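Local atomic coordinates of putative phosphohydrolase (Shewanella amazonensis, PDB entry 3M1T), a protein that is a putative phosphohydrolase with an HDOD domain, probably acting in signal transduction, though its precise activity is not established. Residues H138-G141 and E142-V146; W189-T192 and P193-K197; D162-R166 and N167-K171. One frame throughout, in Å; residues are numbered along the deposited sequence.

Contact 1 of 3, residues H138-G141 and E142-V146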
loop_
_atom_site.group_PDB
_atom_site.type_symbol
_atom_site.label_atom_id
_atom_site.label_comp_id
_atom_site.label_asym_id
_atom_site.label_seq_id
_atom_site.Cartn_x
_atom_site.Cartn_y
_atom_site.Cartn_z
ATOM N N HIS A 138 1.799 1.256 -1.546
ATOM C CA HIS A 138 1.645 1.993 -2.800
ATOM C C HIS A 138 1.961 3.472 -2.763
ATOM O O HIS A 138 2.333 4.057 -3.806
ATOM C CB HIS A 138 0.213 1.815 -3.379
ATOM C CG HIS A 138 -0.778 2.769 -2.842
ATOM N ND1 HIS A 138 -1.371 2.604 -1.611
ATOM C CD2 HIS A 138 -1.348 3.890 -3.388
ATOM C CE1 HIS A 138 -2.254 3.568 -1.424
ATOM N NE2 HIS A 138 -2.227 4.375 -2.473
ATOM N N SER A 139 1.780 4.103 -1.608
ATOM C CA SER A 139 1.872 5.561 -1.530
ATOM C C SER A 139 3.115 6.043 -0.807
ATOM O O SER A 139 3.303 7.232 -0.543
ATOM C CB SER A 139 0.609 6.139 -0.848
ATOM O OG SER A 139 0.474 7.509 -1.217
ATOM N N ILE A 140 4.022 5.136 -0.462
ATOM C CA ILE A 140 5.186 5.568 0.302
ATOM C C ILE A 140 6.094 6.524 -0.493
ATOM O O ILE A 140 6.779 7.349 0.098
ATOM C CB ILE A 140 5.959 4.398 0.849
ATOM C CG1 ILE A 140 5.016 3.601 1.764
ATOM C CG2 ILE A 140 7.214 4.854 1.613
ATOM C CD1 ILE A 140 5.595 2.233 2.252
ATOM N N GLY A 141 6.106 6.412 -1.814
ATOM C CA GLY A 141 6.908 7.301 -2.648
ATOM C C GLY A 141 6.521 8.764 -2.455
ATOM O O GLY A 141 7.400 9.610 -2.547
ATOM N N GLU A 142 5.250 9.041 -2.203
ATOM C CA GLU A 142 4.789 10.408 -1.879
ATOM C C GLU A 142 5.637 10.964 -0.714
ATOM O O GLU A 142 6.233 12.063 -0.763
ATOM C CB GLU A 142 3.299 10.332 -1.485
ATOM C CG GLU A 142 2.531 11.641 -1.490
ATOM C CD GLU A 142 1.017 11.457 -1.357
ATOM O OE1 GLU A 142 0.513 10.312 -1.236
ATOM O OE2 GLU A 142 0.316 12.487 -1.373
ATOM N N LEU A 143 5.709 10.170 0.340
ATOM C CA LEU A 143 6.476 10.530 1.544
ATOM C C LEU A 143 7.968 10.694 1.273
ATOM O O LEU A 143 8.616 11.614 1.775
ATOM C CB LEU A 143 6.214 9.504 2.658
ATOM C CG LEU A 143 4.736 9.331 3.002
ATOM C CD1 LEU A 143 4.590 8.291 4.073
ATOM C CD2 LEU A 143 4.035 10.693 3.425
ATOM N N LEU A 144 8.530 9.803 0.453
ATOM C CA LEU A 144 9.945 9.849 0.185
ATOM C C LEU A 144 10.278 11.181 -0.531
ATOM O O LEU A 144 11.349 11.723 -0.274
ATOM C CB LEU A 144 10.343 8.674 -0.736
ATOM C CG LEU A 144 10.320 7.294 -0.131
ATOM C CD1 LEU A 144 10.783 6.303 -1.211
ATOM C CD2 LEU A 144 11.303 7.188 1.062
ATOM N N ILE A 145 9.444 11.603 -1.466
ATOM C CA ILE A 145 9.698 12.862 -2.202
ATOM C C ILE A 145 9.670 14.077 -1.277
ATOM O O ILE A 145 10.544 14.969 -1.336
ATOM C CB ILE A 145 8.814 13.016 -3.399
ATOM C CG1 ILE A 145 9.161 11.953 -4.471
ATOM C CG2 ILE A 145 8.918 14.480 -3.996
ATOM C CD1 ILE A 145 8.255 11.953 -5.580
ATOM N N VAL A 146 8.683 14.125 -0.402
ATOM C CA VAL A 146 8.618 15.236 0.578
ATOM C C VAL A 146 9.846 15.266 1.459
ATOM O O VAL A 146 10.436 16.331 1.703
ATOM C CB VAL A 146 7.339 15.136 1.422
ATOM C CG1 VAL A 146 7.352 16.182 2.615
ATOM C CG2 VAL A 146 6.125 15.329 0.535
#
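Ile-140 and Gly-141 lend their carbonyls to the first turn of a helix, Leu-144 N donating to Ile-140 O at 3.0 Å and Ile-145 N to Gly-141 O at 3.1 Å, both i to i+4 bonds. The link from Glu-142 N to Ser-139 O just before them is weak, bent to 132°. The apolar side chains of this first turn point in different directions. Leu-144 has its CG opposite the carbonyl carbon (chi1 -71°), which lays that branch point back along the preceding turn, 3.5 Å from Ile-140 O and 4.3 Å from Ile-140 CG2. Ile-140 and Leu-144 both rest on Leu-185 of helix 178-188. Ile-145 takes a similar first torsion, and its CG1 passes 3.5 Å from Gly-141 O; the side chain also meets Asn-178 and Ile-181. Leu-143 leaves on another side of the helix: its CB stands 3.4 Å from Ile-140 O, and its side chain packs on Phe-106 of helix 103-124 and on Phe-101.

The polar pair is Ser-139 and Glu-142. The glutamate chain runs extended beyond CG, and in the copy described its OE1 stands 2.8 Å from Ser-139 OG; because a second conformer of Glu-142 is modelled, this approach is doubtful as a fixed feature. Ser-139 CB also covers one face of the His-138 ring, whose ND1 is bonded to Gly-135 O. The chemistry therefore divides by direction: aliphatic branches facing helices 103-124 and 178-188 embed helix 140-148 in the HDOD domain, whereas the partly exposed Ser-139 and Glu-142 carry the polar groups at the helix start, where the carboxylate, modelled in two positions, would probably be favoured by the N-terminal end of the helix dipole.

Contact 2 of 3, residues W189-T192 and P193-K197; sequences WKFT and PHLVK
Phe-191 and Leu-195 meet at an oblique angle, ring carbon CD1 of the phenylalanine lying 3.9 Å from CD1 of the leucine. Leu-195 directs its CB toward the preceding loop, and its CD1 branch lies next to CD1 and CB of Phe-191. The ring leads away from the helix that follows, and the phenylalanine side chain touches Leu-137 of helix 128-137 and Ile-87 of helix 79-94. Leu-195 in turn reaches Cys-134 and Glu-130, which places both residues against helix 128-137.

Thr-192 crosses the same leucine, but with its hydroxyl. Its OG1 sits between the backbone N and the carbonyl carbon (chi1 63°), a position that brings it 3.5 Å from Leu-195 CG and lets it accept from Leu-195 N. The bond from Leu-195 N to Thr-192 OG1 is weak, at 3.4 Å, though fairly straight at 165°. The threonine's other acceptor does more: Val-196 N donates to Thr-192 O at 3.0 Å, an almost linear bond. Val-196 CG2 also comes 3.4 Å from Thr-192 O, and the valine side chain touches Ala-183 and Ala-186 of helix 178-188. At the Thr-Pro link itself, Thr-192 CB is 3.4 Å from Pro-193 CD, a closeness that the covalent connection largely imposes; the proline ring restricts the backbone where the helix begins.

Just before Phe-191, Lys-190 has positive phi, with Phe-191 N bonded to Ala-186 O and Lys-190 N to Gln-187 O. The stretch is thus a short connection between two helices of the HDOD domain: a Schellman motif with Lys-190 as its C-prime residue ends helix 178-188, and, two residues on, a threonine N-cap followed by proline opens helix 193-200.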
loop_
_atom_site.group_PDB
_atom_site.type_symbol
_atom_site.label_atom_id
_atom_site.label_comp_id
_atom_site.label_asym_id
_atom_site.label_seq_id
_atom_site.Cartn_x
_atom_site.Cartn_y
_atom_site.Cartn_z
ATOM N N TRP A 189 13.751 -2.911 -0.457
ATOM C CA TRP A 189 13.323 -3.563 0.758
ATOM C C TRP A 189 12.931 -5.043 0.530
ATOM O O TRP A 189 12.452 -5.683 1.446
ATOM C CB TRP A 189 12.225 -2.813 1.450
ATOM C CG TRP A 189 12.612 -1.536 2.146
ATOM C CD1 TRP A 189 13.846 -0.979 2.178
ATOM C CD2 TRP A 189 11.747 -0.684 2.935
ATOM N NE1 TRP A 189 13.796 0.189 2.943
ATOM C CE2 TRP A 189 12.527 0.381 3.398
ATOM C CE3 TRP A 189 10.381 -0.696 3.221
ATOM C CZ2 TRP A 189 11.994 1.406 4.188
ATOM C CZ3 TRP A 189 9.850 0.324 3.994
ATOM C CH2 TRP A 189 10.667 1.345 4.465
ATOM N N LYS A 190 13.207 -5.519 -0.649
ATOM C CA LYS A 190 13.191 -6.952 -1.004
ATOM C C LYS A 190 11.791 -7.530 -1.064
ATOM O O LYS A 190 11.564 -8.743 -0.824
ATOM C CB LYS A 190 14.139 -7.760 -0.084
ATOM C CG LYS A 190 15.554 -7.153 -0.011
ATOM C CD LYS A 190 16.576 -8.048 0.758
ATOM C CE LYS A 190 17.900 -7.347 0.936
ATOM N NZ LYS A 190 18.833 -8.237 1.662
ATOM N N PHE A 191 10.825 -6.689 -1.519
ATOM C CA PHE A 191 9.523 -7.184 -1.905
ATOM C C PHE A 191 9.572 -7.780 -3.303
ATOM O O PHE A 191 10.507 -7.551 -4.066
ATOM C CB PHE A 191 8.469 -6.059 -1.794
ATOM C CG PHE A 191 8.174 -5.709 -0.374
ATOM C CD1 PHE A 191 7.235 -6.465 0.326
ATOM C CD2 PHE A 191 8.837 -4.690 0.271
ATOM C CE1 PHE A 191 6.974 -6.194 1.637
ATOM C CE2 PHE A 191 8.567 -4.401 1.609
ATOM C CZ PHE A 191 7.643 -5.140 2.286
ATOM N N THR A 192 8.585 -8.587 -3.639
ATOM C CA THR A 192 8.626 -9.296 -4.941
ATOM C C THR A 192 8.483 -8.409 -6.126
ATOM O O THR A 192 7.833 -7.345 -6.079
ATOM C CB THR A 192 7.514 -10.327 -5.074
ATOM O OG1 THR A 192 6.242 -9.677 -5.039
ATOM C CG2 THR A 192 7.615 -11.387 -4.044
ATOM N N PRO A 193 9.018 -8.853 -7.271
ATOM C CA PRO A 193 8.839 -8.098 -8.492
ATOM C C PRO A 193 7.378 -7.817 -8.881
ATOM O O PRO A 193 7.083 -6.732 -9.362
ATOM C CB PRO A 193 9.490 -8.965 -9.548
ATOM C CG PRO A 193 10.504 -9.777 -8.837
ATOM C CD PRO A 193 9.982 -9.951 -7.438
ATOM N N HIS A 194 6.467 -8.728 -8.577
ATOM C CA HIS A 194 5.065 -8.442 -8.817
ATOM C C HIS A 194 4.575 -7.198 -8.075
ATOM O O HIS A 194 3.861 -6.360 -8.620
ATOM C CB HIS A 194 4.151 -9.632 -8.392
ATOM C CG HIS A 194 4.264 -10.815 -9.256
ATOM N ND1 HIS A 194 4.260 -10.741 -10.632
ATOM C CD2 HIS A 194 4.376 -12.132 -8.943
ATOM C CE1 HIS A 194 4.420 -11.964 -11.125
ATOM N NE2 HIS A 194 4.472 -12.823 -10.118
ATOM N N LEU A 195 4.931 -7.122 -6.799
ATOM C CA LEU A 195 4.573 -5.990 -5.977
ATOM C C LEU A 195 5.164 -4.718 -6.547
ATOM O O LEU A 195 4.522 -3.660 -6.638
ATOM C CB LEU A 195 4.980 -6.230 -4.521
ATOM C CG LEU A 195 4.093 -7.241 -3.792
ATOM C CD1 LEU A 195 4.680 -7.563 -2.424
ATOM C CD2 LEU A 195 2.682 -6.707 -3.574
ATOM N N VAL A 196 6.475 -4.755 -6.830
ATOM C CA VAL A 196 7.198 -3.601 -7.378
ATOM C C VAL A 196 6.500 -3.071 -8.653
ATOM O O VAL A 196 6.255 -1.864 -8.754
ATOM C CB VAL A 196 8.682 -3.957 -7.651
ATOM C CG1 VAL A 196 9.398 -2.786 -8.396
ATOM C CG2 VAL A 196 9.340 -4.335 -6.298
ATOM N N LYS A 197 6.168 -3.969 -9.556
ATOM C CA LYS A 197 5.552 -3.558 -10.840
ATOM C C LYS A 197 4.145 -2.996 -10.592
ATOM O O LYS A 197 3.751 -2.009 -11.253
ATOM C CB LYS A 197 5.515 -4.714 -11.769
ATOM C CG LYS A 197 4.932 -4.328 -13.143
ATOM C CD LYS A 197 4.780 -5.580 -14.002
ATOM C CE LYS A 197 4.344 -5.221 -15.416
ATOM N NZ LYS A 197 4.182 -6.467 -16.193
#

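Contact 3 of 3, residues D162-R166 and N167-K171; sequences DGADR and NLMEK
Asp-165 reaches over the start of the helix and accepts from Leu-168 N through OD1, at 2.9 Å. The donor approaches on the anti side, 28° out of the carboxylate plane. With CG opposite the backbone N (chi1 179°), the carboxylate comes down beside Leu-168, whose CG lies 3.6 Å from Asp-165 OD1. A water donates to Asp-165 OD2 and accepts from Asn-167 ND2 at 3.2 Å, bridging the two side chains, while Asn-167 OD1 has a weak bond to Asn-178.

This is an aspartate N-cap on helix 166-174; it follows a Schellman motif with Gly-163 as C-prime, which ends helix 150-161, and the negative charge is probably favoured by the helix dipole.

The aliphatic part of Arg-166 crosses Glu-170, CG lying 3.5 Å from Glu-170 OE2, but the chain then bends at chi3 (-59°) and takes NH1 to Ser-157; Arg-166 NH1 and Glu-170 OE2 end 5.0 Å apart, opposite charges without contact. Glu-170 OE1 instead accepts from Asn-178 ND2. Replacing Glu-170 with an alanine would probably cost Asn-178 ND2 its bond to the carboxylate, leaving its weak one to Asn-167 OD1, and open a gap beside the Arg-166 chain. Between the two helices, Ala-164 CB packs 3.7 Å from CG of Met-169, a selenomethionine that also touches Ala-159.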
loop_
_atom_site.group_PDB
_atom_site.type_symbol
_atom_site.label_atom_id
_atom_site.label_comp_id
_atom_site.label_asym_id
_atom_site.label_seq_id
_atom_site.Cartn_x
_atom_site.Cartn_y
_atom_site.Cartn_z
ATOM N N ASP A 162 -2.736 24.926 -8.771
ATOM C CA ASP A 162 -3.082 25.685 -9.949
ATOM C C ASP A 162 -3.400 24.799 -11.155
ATOM O O ASP A 162 -3.484 25.277 -12.273
ATOM C CB ASP A 162 -1.970 26.673 -10.311
ATOM C CG ASP A 162 -1.956 27.898 -9.419
ATOM O OD1 ASP A 162 -2.985 28.204 -8.787
ATOM O OD2 ASP A 162 -0.907 28.549 -9.378
ATOM N N GLY A 163 -3.611 23.511 -10.902
ATOM C CA GLY A 163 -4.117 22.622 -11.929
ATOM C C GLY A 163 -3.108 21.697 -12.590
ATOM O O GLY A 163 -3.482 20.918 -13.468
ATOM N N ALA A 164 -1.825 21.738 -12.235
ATOM C CA ALA A 164 -0.854 20.893 -12.891
ATOM C C ALA A 164 -1.024 19.452 -12.385
ATOM O O ALA A 164 -1.549 19.242 -11.300
ATOM C CB ALA A 164 0.607 21.340 -12.591
ATOM N N ASP A 165 -0.571 18.498 -13.189
ATOM C CA ASP A 165 -0.575 17.086 -12.803
ATOM C C ASP A 165 0.616 16.798 -11.943
ATOM O O ASP A 165 1.755 17.012 -12.355
ATOM C CB ASP A 165 -0.503 16.262 -14.074
ATOM C CG ASP A 165 -0.476 14.728 -13.803
ATOM O OD1 ASP A 165 0.480 14.216 -13.259
ATOM O OD2 ASP A 165 -1.487 14.088 -14.109
ATOM N N ARG A 166 0.393 16.294 -10.734
ATOM C CA ARG A 166 1.483 16.021 -9.794
ATOM C C ARG A 166 2.568 15.093 -10.361
ATOM O O ARG A 166 3.770 15.355 -10.236
ATOM C CB ARG A 166 0.938 15.480 -8.454
ATOM C CG ARG A 166 1.982 15.282 -7.425
ATOM C CD ARG A 166 1.359 14.944 -6.059
ATOM N NE ARG A 166 0.459 15.933 -5.524
ATOM C CZ ARG A 166 0.863 16.993 -4.837
ATOM N NH1 ARG A 166 2.171 17.215 -4.693
ATOM N NH2 ARG A 166 -0.008 17.832 -4.354
ATOM N N ASN A 167 2.145 13.979 -10.962
ATOM C CA ASN A 167 3.107 12.978 -11.477
ATOM C C ASN A 167 3.949 13.523 -12.608
ATOM O O ASN A 167 5.152 13.338 -12.616
ATOM C CB ASN A 167 2.372 11.698 -11.921
ATOM C CG ASN A 167 1.465 11.142 -10.825
ATOM O OD1 ASN A 167 1.855 11.080 -9.678
ATOM N ND2 ASN A 167 0.233 10.792 -11.181
ATOM N N LEU A 168 3.328 14.305 -13.494
ATOM C CA LEU A 168 4.072 14.946 -14.559
ATOM C C LEU A 168 5.030 15.997 -14.021
ATOM O O LEU A 168 6.159 16.108 -14.495
ATOM C CB LEU A 168 3.149 15.533 -15.598
ATOM C CG LEU A 168 2.247 14.541 -16.361
ATOM C CD1 LEU A 168 1.371 15.144 -17.459
ATOM C CD2 LEU A 168 3.155 13.470 -16.967
HETATM N N MSE A 169 4.574 16.793 -13.032
HETATM C CA MSE A 169 5.483 17.719 -12.371
HETATM C C MSE A 169 6.698 17.074 -11.734
HETATM O O MSE A 169 7.798 17.572 -11.845
HETATM C CB MSE A 169 4.716 18.521 -11.330
HETATM C CG MSE A 169 3.818 19.556 -11.901
HETATM SE SE MSE A 169 4.710 21.098 -12.703
HETATM C CE MSE A 169 5.670 21.707 -11.103
ATOM N N GLU A 170 6.488 15.943 -11.061
ATOM C CA GLU A 170 7.582 15.203 -10.490
ATOM C C GLU A 170 8.586 14.765 -11.569
ATOM O O GLU A 170 9.794 14.955 -11.401
ATOM C CB GLU A 170 7.031 13.981 -9.737
ATOM C CG GLU A 170 6.353 14.362 -8.401
ATOM C CD GLU A 170 5.446 13.273 -7.818
ATOM O OE1 GLU A 170 5.241 12.207 -8.458
ATOM O OE2 GLU A 170 4.914 13.495 -6.695
ATOM N N LYS A 171 8.096 14.192 -12.667
ATOM C CA LYS A 171 9.007 13.883 -13.762
ATOM C C LYS A 171 9.805 15.032 -14.288
ATOM O O LYS A 171 10.990 14.929 -14.516
ATOM C CB LYS A 171 8.366 13.035 -14.880
ATOM C CG LYS A 171 8.976 11.629 -14.873
ATOM C CD LYS A 171 8.202 10.607 -15.661
ATOM C CE LYS A 171 8.164 9.252 -14.937
ATOM N NZ LYS A 171 8.337 8.080 -15.889
HETATM O O HOH W 1 -0.383 11.433 -14.278
#

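Overall arrangement
The three contacts follow in series along one HDOD domain, in the chain order 1, 3, 2. Contacts 1 and 3 are direct neighbours, with centres about 15 Å apart: Ile-145 CD1 packs 3.8 Å from Glu-170 CD, and both residues also meet Asn-178, at the start of helix 178-188. That helix leads on to contact 2, and its residues touch side chains of both contact 1 and contact 2. Contacts 1 and 2 have centres about 16 Å apart and nearest atoms about 5 Å apart, without touching. Contact 3, about 26 Å from contact 2 between centres, lies at the surface, where a glycerol, probably from crystallisation, sits about 4 Å from the Leu-168 side chain.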